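Local coordinates for mitogen-activated protein kinase, putative (Map kinase-like protein) (Leishmania major, PDB 3PG1) that probably binds ATP and transfers its terminal phosphate to serine or threonine residues of protein substrates, as a member of the MAP kinase family, at residues Asn84-Leu92 with His142-Ala153; Met116-Ile124 with Pro162-Asn171. All coordinates share one frame; numbering follows the deposited sequence.

Contact 1 (Asn84-Leu92 with His142-Ala153); sequences NHFHHPNIL and HILLGLHVLHEA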
loop_
_atom_site.group_PDB
_atom_site.type_symbol
_atom_site.label_atom_id
_atom_site.label_comp_id
_atom_site.label_asym_id
_atom_site.label_seq_id
_atom_site.Cartn_x
_atom_site.Cartn_y
_atom_site.Cartn_z
ATOM N N ASN A 84 0.841 6.239 12.255
ATOM C CA ASN A 84 0.810 7.445 13.065
ATOM C C ASN A 84 1.734 8.556 12.603
ATOM O O ASN A 84 1.619 9.685 13.083
ATOM C CB ASN A 84 1.074 7.058 14.523
ATOM C CG ASN A 84 0.379 7.929 15.527
ATOM O OD1 ASN A 84 -0.678 8.507 15.264
ATOM N ND2 ASN A 84 0.990 8.073 16.691
ATOM N N HIS A 85 2.627 8.256 11.640
ATOM C CA HIS A 85 3.586 9.212 11.080
ATOM C C HIS A 85 2.952 10.220 10.099
ATOM O O HIS A 85 3.406 11.359 9.999
ATOM C CB HIS A 85 4.734 8.443 10.404
ATOM C CG HIS A 85 5.862 9.324 9.967
ATOM N ND1 HIS A 85 6.760 9.852 10.878
ATOM C CD2 HIS A 85 6.185 9.767 8.730
ATOM C CE1 HIS A 85 7.574 10.617 10.173
ATOM N NE2 HIS A 85 7.272 10.595 8.877
ATOM N N PHE A 86 1.943 9.792 9.344
ATOM C CA PHE A 86 1.290 10.646 8.319
ATOM C C PHE A 86 -0.010 11.255 8.824
ATOM O O PHE A 86 -0.699 10.634 9.611
ATOM C CB PHE A 86 1.009 9.821 7.053
ATOM C CG PHE A 86 2.301 9.307 6.463
ATOM C CD1 PHE A 86 3.090 10.126 5.661
ATOM C CD2 PHE A 86 2.784 8.041 6.797
ATOM C CE1 PHE A 86 4.316 9.680 5.183
ATOM C CE2 PHE A 86 4.023 7.599 6.321
ATOM C CZ PHE A 86 4.768 8.407 5.500
ATOM N N HIS A 87 -0.368 12.438 8.305
ATOM C CA HIS A 87 -1.611 13.150 8.595
ATOM C C HIS A 87 -1.953 13.811 7.299
ATOM O O HIS A 87 -1.760 15.019 7.133
ATOM C CB HIS A 87 -1.404 14.188 9.717
ATOM C CG HIS A 87 -0.896 13.565 10.978
ATOM N ND1 HIS A 87 0.465 13.511 11.255
ATOM C CD2 HIS A 87 -1.567 12.892 11.942
ATOM C CE1 HIS A 87 0.569 12.847 12.395
ATOM N NE2 HIS A 87 -0.627 12.468 12.852
ATOM N N HIS A 88 -2.354 12.989 6.326
ATOM C CA HIS A 88 -2.609 13.486 4.985
ATOM C C HIS A 88 -3.880 12.848 4.424
ATOM O O HIS A 88 -4.082 11.657 4.646
ATOM C CB HIS A 88 -1.383 13.180 4.082
ATOM C CG HIS A 88 -1.445 13.839 2.741
ATOM N ND1 HIS A 88 -2.187 13.291 1.703
ATOM C CD2 HIS A 88 -0.831 14.950 2.302
ATOM C CE1 HIS A 88 -2.023 14.099 0.672
ATOM N NE2 HIS A 88 -1.224 15.120 0.982
ATOM N N PRO A 89 -4.718 13.604 3.672
ATOM C CA PRO A 89 -5.969 13.014 3.148
ATOM C C PRO A 89 -5.835 11.760 2.282
ATOM O O PRO A 89 -6.787 11.017 2.169
ATOM C CB PRO A 89 -6.617 14.166 2.340
ATOM C CG PRO A 89 -5.940 15.407 2.762
ATOM C CD PRO A 89 -4.576 15.024 3.272
ATOM N N ASN A 90 -4.700 11.558 1.627
ATOM C CA ASN A 90 -4.520 10.427 0.709
ATOM C C ASN A 90 -3.858 9.229 1.319
ATOM O O ASN A 90 -3.675 8.233 0.620
ATOM C CB ASN A 90 -3.738 10.861 -0.518
ATOM C CG ASN A 90 -4.482 11.849 -1.361
ATOM O OD1 ASN A 90 -3.952 12.899 -1.709
ATOM N ND2 ASN A 90 -5.720 11.540 -1.705
ATOM N N ILE A 91 -3.506 9.311 2.612
ATOM C CA ILE A 91 -2.834 8.250 3.363
ATOM C C ILE A 91 -3.750 7.833 4.498
ATOM O O ILE A 91 -4.132 8.680 5.319
ATOM C CB ILE A 91 -1.436 8.703 3.881
ATOM C CG1 ILE A 91 -0.467 9.184 2.718
ATOM C CG2 ILE A 91 -0.779 7.584 4.762
ATOM C CD1 ILE A 91 -0.176 8.156 1.681
ATOM N N LEU A 92 -4.107 6.533 4.559
ATOM C CA LEU A 92 -5.010 6.045 5.626
ATOM C C LEU A 92 -4.357 6.275 6.976
ATOM O O LEU A 92 -3.211 5.915 7.173
ATOM C CB LEU A 92 -5.399 4.561 5.416
ATOM C CG LEU A 92 -6.491 4.003 6.378
ATOM C CD1 LEU A 92 -7.852 4.565 6.033
ATOM C CD2 LEU A 92 -6.492 2.477 6.362
ATOM N N HIS A 142 -4.707 11.626 -7.175
ATOM C CA HIS A 142 -4.722 11.332 -5.741
ATOM C C HIS A 142 -3.851 10.142 -5.366
ATOM O O HIS A 142 -3.189 10.163 -4.315
ATOM C CB HIS A 142 -6.166 11.204 -5.246
ATOM C CG HIS A 142 -6.885 12.526 -5.202
ATOM N ND1 HIS A 142 -7.069 13.205 -4.008
ATOM C CD2 HIS A 142 -7.392 13.274 -6.209
ATOM C CE1 HIS A 142 -7.697 14.331 -4.321
ATOM N NE2 HIS A 142 -7.909 14.422 -5.633
ATOM N N ILE A 143 -3.823 9.115 -6.233
ATOM C CA ILE A 143 -2.918 7.964 -6.025
ATOM C C ILE A 143 -1.477 8.464 -6.011
ATOM O O ILE A 143 -0.709 8.066 -5.131
ATOM C CB ILE A 143 -3.101 6.839 -7.111
ATOM C CG1 ILE A 143 -4.471 6.107 -6.977
ATOM C CG2 ILE A 143 -1.920 5.827 -7.119
ATOM C CD1 ILE A 143 -4.943 5.399 -8.303
ATOM N N LEU A 144 -1.090 9.309 -6.997
ATOM C CA LEU A 144 0.302 9.782 -7.057
ATOM C C LEU A 144 0.645 10.743 -5.923
ATOM O O LEU A 144 1.779 10.754 -5.473
ATOM C CB LEU A 144 0.631 10.387 -8.421
ATOM C CG LEU A 144 0.757 9.342 -9.546
ATOM C CD1 LEU A 144 0.748 10.018 -10.929
ATOM C CD2 LEU A 144 2.049 8.469 -9.351
ATOM N N LEU A 145 -0.331 11.525 -5.459
ATOM C CA LEU A 145 -0.101 12.419 -4.298
ATOM C C LEU A 145 0.128 11.564 -3.036
ATOM O O LEU A 145 1.015 11.870 -2.266
ATOM C CB LEU A 145 -1.280 13.383 -4.073
ATOM C CG LEU A 145 -1.328 14.603 -4.994
ATOM C CD1 LEU A 145 -2.596 15.424 -4.731
ATOM C CD2 LEU A 145 -0.051 15.507 -4.840
ATOM N N GLY A 146 -0.627 10.474 -2.864
ATOM C CA GLY A 146 -0.395 9.617 -1.704
ATOM C C GLY A 146 1.004 9.004 -1.783
ATOM O O GLY A 146 1.723 9.005 -0.795
ATOM N N LEU A 147 1.430 8.531 -2.974
ATOM C CA LEU A 147 2.808 8.005 -3.133
ATOM C C LEU A 147 3.847 9.094 -2.897
ATOM O O LEU A 147 4.817 8.864 -2.180
ATOM C CB LEU A 147 2.984 7.427 -4.520
ATOM C CG LEU A 147 2.238 6.132 -4.854
ATOM C CD1 LEU A 147 2.534 5.735 -6.315
ATOM C CD2 LEU A 147 2.616 5.019 -3.878
ATOM N N HIS A 148 3.609 10.317 -3.433
ATOM C CA HIS A 148 4.535 11.440 -3.253
ATOM C C HIS A 148 4.745 11.684 -1.737
ATOM O O HIS A 148 5.864 11.874 -1.315
ATOM C CB HIS A 148 3.971 12.735 -3.907
ATOM C CG HIS A 148 4.964 13.881 -3.861
ATOM N ND1 HIS A 148 6.110 13.876 -4.652
ATOM C CD2 HIS A 148 4.911 15.052 -3.168
ATOM C CE1 HIS A 148 6.770 14.993 -4.335
ATOM N NE2 HIS A 148 6.053 15.754 -3.498
ATOM N N VAL A 149 3.661 11.693 -0.950
ATOM C CA VAL A 149 3.698 11.937 0.495
ATOM C C VAL A 149 4.526 10.818 1.179
ATOM O O VAL A 149 5.408 11.114 1.994
ATOM C CB VAL A 149 2.258 12.117 1.101
ATOM C CG1 VAL A 149 2.315 12.258 2.638
ATOM C CG2 VAL A 149 1.583 13.345 0.485
ATOM N N LEU A 150 4.264 9.565 0.832
ATOM C CA LEU A 150 5.047 8.478 1.408
ATOM C C LEU A 150 6.541 8.656 1.044
ATOM O O LEU A 150 7.387 8.702 1.929
ATOM C CB LEU A 150 4.553 7.117 0.858
ATOM C CG LEU A 150 3.145 6.651 1.263
ATOM C CD1 LEU A 150 2.809 5.327 0.535
ATOM C CD2 LEU A 150 2.995 6.507 2.791
ATOM N N HIS A 151 6.831 8.888 -0.240
ATOM C CA HIS A 151 8.214 9.012 -0.759
ATOM C C HIS A 151 8.955 10.185 -0.151
ATOM O O HIS A 151 10.152 10.041 0.160
ATOM C CB HIS A 151 8.211 9.098 -2.286
ATOM C CG HIS A 151 7.715 7.849 -2.969
ATOM N ND1 HIS A 151 7.486 7.824 -4.337
ATOM C CD2 HIS A 151 7.380 6.639 -2.439
ATOM C CE1 HIS A 151 7.017 6.605 -4.595
ATOM N NE2 HIS A 151 6.888 5.881 -3.469
ATOM N N GLU A 152 8.234 11.301 0.112
ATOM C CA GLU A 152 8.855 12.487 0.737
ATOM C C GLU A 152 9.296 12.172 2.181
ATOM O O GLU A 152 10.257 12.771 2.667
ATOM C CB GLU A 152 7.943 13.738 0.647
ATOM C CG GLU A 152 7.792 14.276 -0.780
ATOM C CD GLU A 152 9.095 14.769 -1.373
ATOM O OE1 GLU A 152 9.640 15.731 -0.801
ATOM O OE2 GLU A 152 9.667 14.102 -2.263
ATOM N N ALA A 153 8.647 11.198 2.835
ATOM C CA ALA A 153 9.049 10.757 4.178
ATOM C C ALA A 153 10.040 9.543 4.140
ATOM O O ALA A 153 10.342 8.993 5.197
ATOM C CB ALA A 153 7.817 10.380 4.987
#

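Contact 2 (Met116-Ile124 with Pro162-Asn171); sequences MRTDLAQVI and PGNILLADNN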
loop_
_atom_site.group_PDB
_atom_site.type_symbol
_atom_site.label_atom_id
_atom_site.label_comp_id
_atom_site.label_asym_id
_atom_site.label_seq_id
_atom_site.Cartn_x
_atom_site.Cartn_y
_atom_site.Cartn_z
ATOM N N MET A 116 -13.621 2.281 4.882
ATOM C CA MET A 116 -13.913 2.856 3.577
ATOM C C MET A 116 -15.033 2.118 2.839
ATOM O O MET A 116 -15.262 0.930 3.098
ATOM C CB MET A 116 -12.633 2.963 2.738
ATOM C CG MET A 116 -11.587 3.835 3.390
ATOM S SD MET A 116 -12.181 5.525 3.594
ATOM C CE MET A 116 -10.981 6.137 4.652
ATOM N N ARG A 117 -15.746 2.827 1.950
ATOM C CA ARG A 117 -16.861 2.254 1.185
ATOM C C ARG A 117 -16.423 1.052 0.347
ATOM O O ARG A 117 -17.033 -0.003 0.427
ATOM C CB ARG A 117 -17.502 3.333 0.289
ATOM C CG ARG A 117 -18.779 2.871 -0.426
ATOM C CD ARG A 117 -19.369 3.931 -1.345
ATOM N NE ARG A 117 -18.412 4.441 -2.336
ATOM C CZ ARG A 117 -18.189 3.897 -3.529
ATOM N NH1 ARG A 117 -18.836 2.797 -3.900
ATOM N NH2 ARG A 117 -17.310 4.444 -4.358
ATOM N N THR A 118 -15.329 1.201 -0.425
ATOM C CA THR A 118 -14.856 0.152 -1.318
ATOM C C THR A 118 -13.374 0.361 -1.629
ATOM O O THR A 118 -12.712 1.198 -1.014
ATOM C CB THR A 118 -15.765 0.120 -2.596
ATOM O OG1 THR A 118 -15.488 -1.050 -3.347
ATOM C CG2 THR A 118 -15.624 1.368 -3.491
ATOM N N ASP A 119 -12.856 -0.430 -2.553
ATOM C CA ASP A 119 -11.495 -0.292 -3.039
ATOM C C ASP A 119 -11.545 -0.224 -4.562
ATOM O O ASP A 119 -12.598 -0.470 -5.155
ATOM C CB ASP A 119 -10.563 -1.396 -2.501
ATOM C CG ASP A 119 -11.005 -2.810 -2.805
ATOM O OD1 ASP A 119 -11.279 -3.556 -1.854
ATOM O OD2 ASP A 119 -11.018 -3.185 -3.984
ATOM N N LEU A 120 -10.428 0.153 -5.185
ATOM C CA LEU A 120 -10.331 0.310 -6.631
ATOM C C LEU A 120 -10.426 -1.002 -7.399
ATOM O O LEU A 120 -10.976 -1.004 -8.501
ATOM C CB LEU A 120 -9.072 1.063 -6.979
ATOM C CG LEU A 120 -8.953 1.610 -8.403
ATOM C CD1 LEU A 120 -10.028 2.652 -8.703
ATOM C CD2 LEU A 120 -7.557 2.194 -8.618
ATOM N N ALA A 121 -9.956 -2.117 -6.810
ATOM C CA ALA A 121 -10.057 -3.450 -7.449
ATOM C C ALA A 121 -11.537 -3.811 -7.688
ATOM O O ALA A 121 -11.886 -4.276 -8.770
ATOM C CB ALA A 121 -9.383 -4.517 -6.580
ATOM N N GLN A 122 -12.404 -3.537 -6.707
ATOM C CA GLN A 122 -13.840 -3.784 -6.805
ATOM C C GLN A 122 -14.485 -2.895 -7.862
ATOM O O GLN A 122 -15.310 -3.371 -8.644
ATOM C CB GLN A 122 -14.520 -3.614 -5.440
ATOM C CG GLN A 122 -14.249 -4.759 -4.463
ATOM C CD GLN A 122 -14.933 -4.514 -3.141
ATOM O OE1 GLN A 122 -14.379 -3.894 -2.230
ATOM N NE2 GLN A 122 -16.169 -4.963 -3.019
ATOM N N VAL A 123 -14.102 -1.608 -7.894
ATOM C CA VAL A 123 -14.588 -0.624 -8.871
ATOM C C VAL A 123 -14.213 -1.042 -10.310
ATOM O O VAL A 123 -15.108 -1.161 -11.165
ATOM C CB VAL A 123 -14.138 0.808 -8.498
ATOM C CG1 VAL A 123 -14.398 1.796 -9.631
ATOM C CG2 VAL A 123 -14.824 1.261 -7.219
ATOM N N ILE A 124 -12.920 -1.361 -10.535
ATOM C CA ILE A 124 -12.420 -1.813 -11.847
ATOM C C ILE A 124 -13.189 -3.042 -12.352
ATOM O O ILE A 124 -13.532 -3.104 -13.528
ATOM C CB ILE A 124 -10.875 -2.058 -11.862
ATOM C CG1 ILE A 124 -10.084 -0.703 -11.744
ATOM C CG2 ILE A 124 -10.426 -2.838 -13.147
ATOM C CD1 ILE A 124 -8.579 -0.908 -11.292
ATOM N N PRO A 162 -4.697 -2.206 -6.924
ATOM C CA PRO A 162 -6.052 -1.671 -6.727
ATOM C C PRO A 162 -6.746 -2.041 -5.402
ATOM O O PRO A 162 -7.534 -1.245 -4.916
ATOM C CB PRO A 162 -6.808 -2.206 -7.966
ATOM C CG PRO A 162 -5.713 -2.366 -9.028
ATOM C CD PRO A 162 -4.592 -2.918 -8.218
ATOM N N GLY A 163 -6.425 -3.210 -4.833
ATOM C CA GLY A 163 -6.967 -3.710 -3.568
ATOM C C GLY A 163 -6.597 -2.871 -2.356
ATOM O O GLY A 163 -7.305 -2.913 -1.352
ATOM N N ASN A 164 -5.492 -2.095 -2.431
ATOM C CA ASN A 164 -5.082 -1.217 -1.323
ATOM C C ASN A 164 -5.222 0.264 -1.652
ATOM O O ASN A 164 -4.692 1.137 -0.951
ATOM C CB ASN A 164 -3.717 -1.595 -0.685
ATOM C CG ASN A 164 -2.564 -1.677 -1.621
ATOM O OD1 ASN A 164 -2.410 -0.868 -2.540
ATOM N ND2 ASN A 164 -1.730 -2.674 -1.410
ATOM N N ILE A 165 -5.984 0.540 -2.706
ATOM C CA ILE A 165 -6.333 1.909 -3.074
ATOM C C ILE A 165 -7.806 1.970 -2.717
ATOM O O ILE A 165 -8.619 1.335 -3.390
ATOM C CB ILE A 165 -6.040 2.241 -4.560
ATOM C CG1 ILE A 165 -4.511 2.181 -4.843
ATOM C CG2 ILE A 165 -6.613 3.648 -4.888
ATOM C CD1 ILE A 165 -4.139 2.078 -6.335
ATOM N N LEU A 166 -8.127 2.683 -1.624
ATOM C CA LEU A 166 -9.482 2.783 -1.041
ATOM C C LEU A 166 -10.243 4.017 -1.483
ATOM O O LEU A 166 -9.642 5.071 -1.716
ATOM C CB LEU A 166 -9.416 2.755 0.509
ATOM C CG LEU A 166 -8.525 1.662 1.154
ATOM C CD1 LEU A 166 -8.722 1.629 2.689
ATOM C CD2 LEU A 166 -8.808 0.266 0.548
ATOM N N LEU A 167 -11.572 3.868 -1.606
ATOM C CA LEU A 167 -12.507 4.904 -2.025
ATOM C C LEU A 167 -13.471 5.137 -0.830
ATOM O O LEU A 167 -14.081 4.187 -0.332
ATOM C CB LEU A 167 -13.380 4.387 -3.203
ATOM C CG LEU A 167 -12.886 4.251 -4.658
ATOM C CD1 LEU A 167 -13.173 5.459 -5.466
ATOM C CD2 LEU A 167 -11.530 3.596 -4.822
ATOM N N ALA A 168 -13.622 6.390 -0.391
ATOM C CA ALA A 168 -14.569 6.726 0.682
ATOM C C ALA A 168 -15.951 6.850 0.034
ATOM O O ALA A 168 -16.030 6.829 -1.196
ATOM C CB ALA A 168 -14.168 8.045 1.330
ATOM N N ASP A 169 -17.046 6.995 0.838
ATOM C CA ASP A 169 -18.404 7.170 0.290
ATOM C C ASP A 169 -18.426 8.385 -0.641
ATOM O O ASP A 169 -19.080 8.358 -1.686
ATOM C CB ASP A 169 -19.445 7.323 1.412
ATOM C CG ASP A 169 -19.610 6.075 2.250
ATOM O OD1 ASP A 169 -18.980 5.997 3.328
ATOM O OD2 ASP A 169 -20.372 5.172 1.829
ATOM N N ASN A 170 -17.655 9.418 -0.262
ATOM C CA ASN A 170 -17.466 10.686 -0.960
ATOM C C ASN A 170 -16.454 10.575 -2.126
ATOM O O ASN A 170 -16.043 11.597 -2.684
ATOM C CB ASN A 170 -17.036 11.772 0.059
ATOM C CG ASN A 170 -16.390 11.262 1.343
ATOM O OD1 ASN A 170 -16.892 10.358 2.031
ATOM N ND2 ASN A 170 -15.284 11.869 1.724
ATOM N N ASN A 171 -16.043 9.333 -2.481
ATOM C CA ASN A 171 -15.060 8.975 -3.514
ATOM C C ASN A 171 -13.607 9.458 -3.308
ATOM O O ASN A 171 -12.780 9.331 -4.216
ATOM C CB ASN A 171 -15.589 9.164 -4.949
ATOM C CG ASN A 171 -16.406 7.999 -5.472
ATOM O OD1 ASN A 171 -16.837 7.104 -4.728
ATOM N ND2 ASN A 171 -16.641 7.989 -6.777
HETATM O O HOH W 1 -9.020 -5.087 -0.749
#

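Contact 1 (Asn84-Leu92 with His142-Ala153)
Asn-90, in a type I turn from His-88 to Ile-91, comes down on Gly-146 of helix 133-152, CA to CA 4.8 Å. This is the HPN turn of the protein kinase fold, in the αC–β4 loop that follows helix 70-85, packed on helix αE. The glycine lets the turn sit close, with Asn-90 CB against its CA. With CG anti to the backbone N (chi1 -171°), His-88 puts a ring face over Val-149: CG2 of the valine stands 3.5 Å from the His-88 ring centroid, a CH-pi contact. The other face carries Pro-89 CD, and His-88 ND1 accepts from Asn-90 N at 3.1 Å, which together should restrain the rotation of the imidazole. Phe-86 lies farther along the helix. Leu-150 CD2 covers one face of its ring and His-85 CD2 the opposite one, while Ala-153 CB meets Phe-86 CE1 at 3.6 Å. Ile-91 CD1 lies between Gly-146 O and Leu-150 CG. The polar end of Asn-90 has two acceptors, one of them Ile-173 O of the neighbouring strand. Asn-90 ND2 also donates to His-142 ND1, 3.1 Å and fairly straight at 161°, lying in the imidazole plane although amide and ring planes stand 79° apart.

Contact 2 (Met116-Ile124 with Pro162-Asn171)
Thr-118 and Leu-167 lie side by side and point the same way on one face of a short antiparallel sheet of the kinase C-lobe, with Thr-118 CG2 3.8 Å from Leu-167 CB. Their backbones form a hydrogen-bonded pair, Leu-167 N giving Thr-118 O a straight bond of 3.0 Å, and a classic beta bulge sets Arg-117 opposite Leu-167 as well. On the other face Leu-166 meets Met-116 at about a right angle, CD1 to CG, and its CD2 leans on Asp-119 CB. Leu-120, the first residue of the αD helix, runs alongside Ile-165, CB to CB, while Leu-120 N donates to Ile-165 O at 2.8 Å. Pro-162 and Gly-163 end the catalytic loop; Ala-121 CB touches Pro-162 CB, and Ile-124 CD1 lies 3.9 Å from Pro-162 CG. At the exposed end, a bend at chi3 (55°) turns the Arg-117 guanidinium so that NH2 donates to Asn-171 OD1 at 2.7 Å, a bent bond, the two planes 32° apart. Asp-119 is the N-cap: chi1 near 57° places CG between its own N and carbonyl carbon, OD2 accepts from Gln-122 N, and a water donates to both Asp-119 OD1 and Gly-163 O.

Contact 1 is the more deeply buried; contact 2 is only partly covered and reaches the surface at Arg-117 and Asp-169. Both rest on helix 133-152, using different sides of it: the loop of 84-92 takes the side of Gly-146 and Val-149, whereas Ile-143 faces Leu-120 and Ile-165 of contact 2. Strand 173-175 is also shared, bonded by backbone to Asn-90 and Leu-92 and to Leu-166. The chemistry follows the setting. Rings, methyls and a single hydrogen bond across the segments make up contact 1, while contact 2 adds backbone pairing, a helix cap and a bridging water to its apolar packing. They also touch at Leu-92 CD1 and Met-116 CE, 3.8 Å apart.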